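PDB 4DWD: mandelate racemase/muconate lactonizing enzyme, C-terminal domain protein from Paracoccus denitrificans, which binds magnesium and probably acts as a hydro-lyase of the enolase superfamily on a substrate not yet established. Local coordinates for residues K7-S12 against F27-A32; V55-A60 against I371-D376. All coordinates share one frame; numbering follows the deposited sequence.

Overall arrangement
From the N terminus, strand 5-14 runs out and strand 24-32 returns beside it; contact 1 (7-12 with 27-32) closes this short hairpin loop. Only afterwards does contact 2 open, on helix 49-63, and it closes after 310 intervening residues at the hairpin of strands 368-372 and 375-377. The two contacts are therefore in series, neither enclosing nor crossing the other. They meet in space, their centres 10 Å apart: Ala10 O lies 2.9 Å from Ile371 N, a probable hydrogen bond, and Val8 and Val28 pack on Val55. Contact 1 pairs strands of the N-terminal domain; contact 2, with the Ala10-Ile371 link, adds the C-terminal hairpin to the same sheet.

Contact 1 of 2, residues K7-S12 against F27-A32; sequences KVEALS and FVRITA
Arg29 grips Glu9 side-on across the two strands, forming a salt bridge with one nitrogen to each carboxylate oxygen. Arg29 NH2 gives Glu9 OE1 a nearly straight bond of 2.8 Å (172° at the hydrogen), arriving on the syn side, whereas NE reaches OE2 at 2.9 Å from above the carboxylate plane. The two planes stand 38° apart, consistent with the unequal approach. Arg29 starts with CG anti to its backbone N (chi1 175°), and a bend at chi3 places NE near the acid. A water sits within hydrogen-bonding distance of Glu9 OE2 (2.7 Å), Arg29 O and Thr31 OG1, bridging them. Beneath these side chains the backbones pair antiparallel: Glu9 and Arg29 exchange N-H...O bonds, as do Lys7 with Thr31 and Leu11 with Phe27. The hairpin belongs to the antiparallel sheet of the enolase-superfamily N-terminal (capping) domain, between strands 37-42 and 368-372. Leu11 CD1 lies over one face of the guanidinium, 4.2 Å from Arg29 NH2. On the other face of the sheet Val8 CG1 touches Val28 CG1 at 3.9 Å and Val8 CG2 touches Ile30 CG2 at 4.2 Å; helices 49-63 and 90-110 cover this side. An alanine in place of Arg29 would probably leave the Glu9 carboxylate without its cationic mate and less firmly fixed, and take away the cover over Leu11 CD1. Val8 N bonds to Glu64, and Arg29 makes a weak, long ion pair with Glu361; both acids are seen to bind calcium in a crystal structure of this protein, though none is bound to this chain. One face is thus apolar (Val8, Ala10, Val28, Ile30), the other carries the ion pair beside Leu11 and Phe27, and the arginine's charge is likely to help keep Glu9 ionised.

Contact 2 of 2, residues V55-A60 against I371-D376; sequences VARDIA and ITVGRD
Val373 presents CG2 to the helix because its CG1 lies anti to the backbone N (chi1 173°), leaving CG2 beside that N. Val373 CG2 comes 3.5 Å from Ala56 O and 3.9 Å from Arg57 CA. Arg57 sets CG anti to its own carbonyl carbon (chi1 -70°), which brings Arg57 CG 4.1 Å from Val373 CG2, and the bend at chi3 turns the chain beyond CD. Its guanidinium reaches the turn through two waters. One, near the guanidinium plane, accepts a weak bond from NH1 and donates to Thr372 O at 2.8 Å; the other accepts from Gly374 N at 3.0 Å and, weakly, from NH1. Closer to the sheet, Ala56 points its CB at the strand and meets Ile371 O at 3.4 Å.

The receiving surface is a type II beta turn closed by Arg375 N to Thr372 O at 3.2 Å, with Thr372 N to Arg375 O (2.9 Å) as the return bond. Gly374, with phi near 90°, occupies a position where a CB would jam against the preceding carbonyl. A second subunit lies alongside: its Ile49 packs on Arg57, its Gly374 on Arg375, and Asp376 makes backbone hydrogen bonds to it. Behind the contact, Val55 and Ile59 pack on helix 90-110, Val55 and Ala60 on Val8, and strand 368-372 pairs antiparallel with strand 5-14.

Contact 1 of 2, residues K7-S12 against F27-A32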
loop_
_atom_site.group_PDB
_atom_site.type_symbol
_atom_site.label_atom_id
_atom_site.label_comp_id
_atom_site.label_asym_id
_atom_site.label_seq_id
_atom_site.Cartn_x
_atom_site.Cartn_y
_atom_site.Cartn_z
ATOM N N LYS B 7 31.542 -36.742 -21.088
ATOM C CA LYS B 7 30.803 -36.435 -22.294
ATOM C C LYS B 7 29.399 -35.931 -21.959
ATOM O O LYS B 7 28.734 -36.458 -21.067
ATOM C CB LYS B 7 30.712 -37.692 -23.166
ATOM C CG LYS B 7 30.185 -37.439 -24.564
ATOM C CD LYS B 7 30.394 -38.636 -25.477
ATOM C CE LYS B 7 29.941 -38.305 -26.893
ATOM N NZ LYS B 7 30.618 -39.137 -27.924
ATOM N N VAL B 8 28.963 -34.915 -22.692
ATOM C CA VAL B 8 27.600 -34.407 -22.580
ATOM C C VAL B 8 26.984 -34.458 -23.975
ATOM O O VAL B 8 27.514 -33.864 -24.917
ATOM C CB VAL B 8 27.562 -32.961 -22.028
ATOM C CG1 VAL B 8 26.128 -32.440 -22.003
ATOM C CG2 VAL B 8 28.190 -32.876 -20.642
ATOM N N GLU B 9 25.882 -35.191 -24.115
ATOM C CA GLU B 9 25.204 -35.338 -25.405
ATOM C C GLU B 9 23.806 -34.753 -25.353
ATOM O O GLU B 9 23.070 -34.974 -24.386
ATOM C CB GLU B 9 25.047 -36.802 -25.773
ATOM C CG GLU B 9 26.324 -37.529 -26.107
ATOM C CD GLU B 9 26.050 -39.007 -26.187
ATOM O OE1 GLU B 9 25.529 -39.470 -27.219
ATOM O OE2 GLU B 9 26.306 -39.696 -25.199
ATOM N N ALA B 10 23.441 -34.042 -26.414
ATOM C CA ALA B 10 22.102 -33.470 -26.564
ATOM C C ALA B 10 21.360 -34.269 -27.637
ATOM O O ALA B 10 21.810 -34.333 -28.782
ATOM C CB ALA B 10 22.200 -31.998 -26.961
ATOM N N LEU B 11 20.234 -34.877 -27.262
ATOM C CA LEU B 11 19.541 -35.843 -28.112
ATOM C C LEU B 11 18.080 -35.464 -28.350
ATOM O O LEU B 11 17.311 -35.260 -27.408
ATOM C CB LEU B 11 19.589 -37.228 -27.454
ATOM C CG LEU B 11 20.968 -37.816 -27.126
ATOM C CD1 LEU B 11 20.813 -39.132 -26.386
ATOM C CD2 LEU B 11 21.817 -37.983 -28.380
ATOM N N SER B 12 17.707 -35.378 -29.627
ATOM C CA SER B 12 16.322 -35.204 -30.033
ATOM C C SER B 12 15.800 -36.598 -30.376
ATOM O O SER B 12 16.342 -37.262 -31.271
ATOM C CB SER B 12 16.233 -34.269 -31.245
ATOM O OG SER B 12 14.926 -34.250 -31.800
ATOM N N PHE B 27 16.462 -34.840 -24.673
ATOM C CA PHE B 27 17.184 -35.438 -23.556
ATOM C C PHE B 27 18.638 -35.030 -23.557
ATOM O O PHE B 27 19.197 -34.684 -24.602
ATOM C CB PHE B 27 17.064 -36.972 -23.581
ATOM C CG PHE B 27 15.646 -37.468 -23.484
ATOM C CD1 PHE B 27 14.913 -37.278 -22.317
ATOM C CD2 PHE B 27 15.040 -38.113 -24.566
ATOM C CE1 PHE B 27 13.605 -37.739 -22.219
ATOM C CE2 PHE B 27 13.726 -38.566 -24.480
ATOM C CZ PHE B 27 13.008 -38.369 -23.302
ATOM N N VAL B 28 19.231 -35.054 -22.369
ATOM C CA VAL B 28 20.666 -34.859 -22.214
ATOM C C VAL B 28 21.220 -36.127 -21.576
ATOM O O VAL B 28 20.725 -36.581 -20.542
ATOM C CB VAL B 28 20.991 -33.607 -21.359
ATOM C CG1 VAL B 28 22.485 -33.510 -21.088
ATOM C CG2 VAL B 28 20.522 -32.342 -22.063
ATOM N N ARG B 29 22.231 -36.717 -22.216
ATOM C CA ARG B 29 22.925 -37.859 -21.643
ATOM C C ARG B 29 24.321 -37.416 -21.239
ATOM O O ARG B 29 25.085 -36.931 -22.074
ATOM C CB ARG B 29 22.983 -39.037 -22.626
ATOM C CG ARG B 29 23.813 -40.201 -22.082
ATOM C CD ARG B 29 23.693 -41.463 -22.916
ATOM N NE ARG B 29 24.077 -41.257 -24.303
ATOM C CZ ARG B 29 23.697 -42.059 -25.295
ATOM N NH1 ARG B 29 22.919 -43.106 -25.047
ATOM N NH2 ARG B 29 24.080 -41.809 -26.537
ATOM N N ILE B 30 24.629 -37.552 -19.953
ATOM C CA ILE B 30 25.970 -37.231 -19.440
ATOM C C ILE B 30 26.675 -38.519 -19.033
ATOM O O ILE B 30 26.151 -39.288 -18.234
ATOM C CB ILE B 30 25.931 -36.216 -18.270
ATOM C CG1 ILE B 30 25.139 -34.965 -18.689
ATOM C CG2 ILE B 30 27.348 -35.840 -17.827
ATOM C CD1 ILE B 30 25.156 -33.803 -17.706
ATOM N N THR B 31 27.877 -38.725 -19.575
ATOM C CA THR B 31 28.672 -39.905 -19.275
ATOM C C THR B 31 29.865 -39.469 -18.448
ATOM O O THR B 31 30.557 -38.508 -18.801
ATOM C CB THR B 31 29.130 -40.605 -20.562
ATOM O OG1 THR B 31 27.979 -40.863 -21.377
ATOM C CG2 THR B 31 29.835 -41.929 -20.248
ATOM N N ALA B 32 30.078 -40.153 -17.331
ATOM C CA ALA B 32 31.222 -39.876 -16.471
ATOM C C ALA B 32 32.437 -40.653 -16.975
ATOM O O ALA B 32 32.308 -41.542 -17.830
ATOM C CB ALA B 32 30.905 -40.253 -15.035
HETATM O O HOH W 1 27.244 -38.694 -22.891
#

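Contact 2 of 2, residues V55-A60 against I371-D376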
loop_
_atom_site.group_PDB
_atom_site.type_symbol
_atom_site.label_atom_id
_atom_site.label_comp_id
_atom_site.label_asym_id
_atom_site.label_seq_id
_atom_site.Cartn_x
_atom_site.Cartn_y
_atom_site.Cartn_z
ATOM N N VAL B 55 22.629 -26.590 -25.011
ATOM C CA VAL B 55 23.434 -27.626 -24.337
ATOM C C VAL B 55 24.714 -27.937 -25.135
ATOM O O VAL B 55 25.821 -27.876 -24.592
ATOM C CB VAL B 55 22.623 -28.918 -24.082
ATOM C CG1 VAL B 55 23.506 -30.031 -23.520
ATOM C CG2 VAL B 55 21.466 -28.646 -23.124
ATOM N N ALA B 56 24.559 -28.249 -26.421
ATOM C CA ALA B 56 25.689 -28.681 -27.245
ATOM C C ALA B 56 26.748 -27.586 -27.426
ATOM O O ALA B 56 27.947 -27.850 -27.333
ATOM C CB ALA B 56 25.201 -29.167 -28.601
ATOM N N ARG B 57 26.307 -26.357 -27.684
ATOM C CA ARG B 57 27.254 -25.287 -28.009
ATOM C C ARG B 57 27.814 -24.595 -26.775
ATOM O O ARG B 57 28.990 -24.224 -26.743
ATOM C CB ARG B 57 26.592 -24.218 -28.879
ATOM C CG ARG B 57 26.259 -24.606 -30.307
ATOM C CD ARG B 57 25.861 -23.365 -31.104
ATOM N NE ARG B 57 24.740 -22.641 -30.491
ATOM C CZ ARG B 57 23.461 -22.989 -30.623
ATOM N NH1 ARG B 57 23.118 -24.038 -31.363
ATOM N NH2 ARG B 57 22.521 -22.283 -30.024
ATOM N N ASP B 58 26.962 -24.389 -25.776
ATOM C CA ASP B 58 27.300 -23.493 -24.671
ATOM C C ASP B 58 27.657 -24.212 -23.374
ATOM O O ASP B 58 28.609 -23.819 -22.684
ATOM C CB ASP B 58 26.183 -22.471 -24.435
ATOM C CG ASP B 58 25.807 -21.702 -25.692
ATOM O OD1 ASP B 58 26.700 -21.381 -26.516
ATOM O OD2 ASP B 58 24.611 -21.406 -25.865
ATOM N N ILE B 59 26.909 -25.259 -23.039
ATOM C CA ILE B 59 27.052 -25.905 -21.734
ATOM C C ILE B 59 28.032 -27.071 -21.755
ATOM O O ILE B 59 28.940 -27.137 -20.920
ATOM C CB ILE B 59 25.683 -26.338 -21.171
ATOM C CG1 ILE B 59 24.747 -25.127 -21.068
ATOM C CG2 ILE B 59 25.838 -27.015 -19.818
ATOM C CD1 ILE B 59 23.303 -25.485 -20.767
ATOM N N ALA B 60 27.841 -27.984 -22.705
ATOM C CA ALA B 60 28.675 -29.184 -22.819
ATOM C C ALA B 60 30.190 -28.912 -22.755
ATOM O O ALA B 60 30.877 -29.569 -21.973
ATOM C CB ALA B 60 28.307 -29.979 -24.066
ATOM N N ILE B 371 22.171 -33.519 -31.511
ATOM C CA ILE B 371 22.286 -32.115 -31.846
ATOM C C ILE B 371 23.702 -31.728 -31.488
ATOM O O ILE B 371 24.111 -31.860 -30.347
ATOM C CB ILE B 371 21.279 -31.270 -31.043
ATOM C CG1 ILE B 371 19.844 -31.783 -31.256
ATOM C CG2 ILE B 371 21.432 -29.781 -31.355
ATOM C CD1 ILE B 371 19.373 -31.837 -32.694
ATOM N N THR B 372 24.465 -31.303 -32.481
ATOM C CA THR B 372 25.876 -31.033 -32.257
ATOM C C THR B 372 26.194 -29.601 -32.599
ATOM O O THR B 372 25.356 -28.884 -33.134
ATOM C CB THR B 372 26.786 -31.950 -33.103
ATOM O OG1 THR B 372 26.536 -31.718 -34.494
ATOM C CG2 THR B 372 26.555 -33.424 -32.778
ATOM N N VAL B 373 27.414 -29.186 -32.285
ATOM C CA VAL B 373 27.877 -27.873 -32.686
ATOM C C VAL B 373 27.887 -27.845 -34.210
ATOM O O VAL B 373 28.610 -28.609 -34.858
ATOM C CB VAL B 373 29.264 -27.570 -32.098
ATOM C CG1 VAL B 373 29.829 -26.272 -32.659
ATOM C CG2 VAL B 373 29.168 -27.514 -30.583
ATOM N N GLY B 374 27.025 -26.998 -34.767
ATOM C CA GLY B 374 26.936 -26.812 -36.206
ATOM C C GLY B 374 25.980 -27.686 -37.004
ATOM O O GLY B 374 25.939 -27.539 -38.222
ATOM N N ARG B 375 25.219 -28.583 -36.356
ATOM C CA ARG B 375 24.291 -29.493 -37.091
ATOM C C ARG B 375 23.397 -30.499 -36.302
ATOM O O ARG B 375 23.472 -30.627 -35.074
ATOM C CB ARG B 375 25.060 -30.261 -38.192
ATOM C CG ARG B 375 26.260 -31.075 -37.700
ATOM C CD ARG B 375 27.251 -31.380 -38.815
ATOM N NE ARG B 375 27.733 -30.164 -39.476
ATOM C CZ ARG B 375 28.931 -30.025 -40.043
ATOM N NH1 ARG B 375 29.257 -28.870 -40.617
ATOM N NH2 ARG B 375 29.811 -31.024 -40.037
ATOM N N ASP B 376 22.531 -31.189 -37.049
ATOM C CA ASP B 376 21.801 -32.367 -36.569
ATOM C C ASP B 376 22.466 -33.600 -37.185
ATOM O O ASP B 376 22.789 -33.605 -38.373
ATOM C CB ASP B 376 20.331 -32.335 -37.013
ATOM C CG ASP B 376 19.515 -31.226 -36.348
ATOM O OD1 ASP B 376 20.098 -30.295 -35.753
ATOM O OD2 ASP B 376 18.271 -31.277 -36.441
HETATM O O HOH W 2 25.050 -24.903 -33.964
HETATM O O HOH W 3 23.758 -26.682 -32.499
#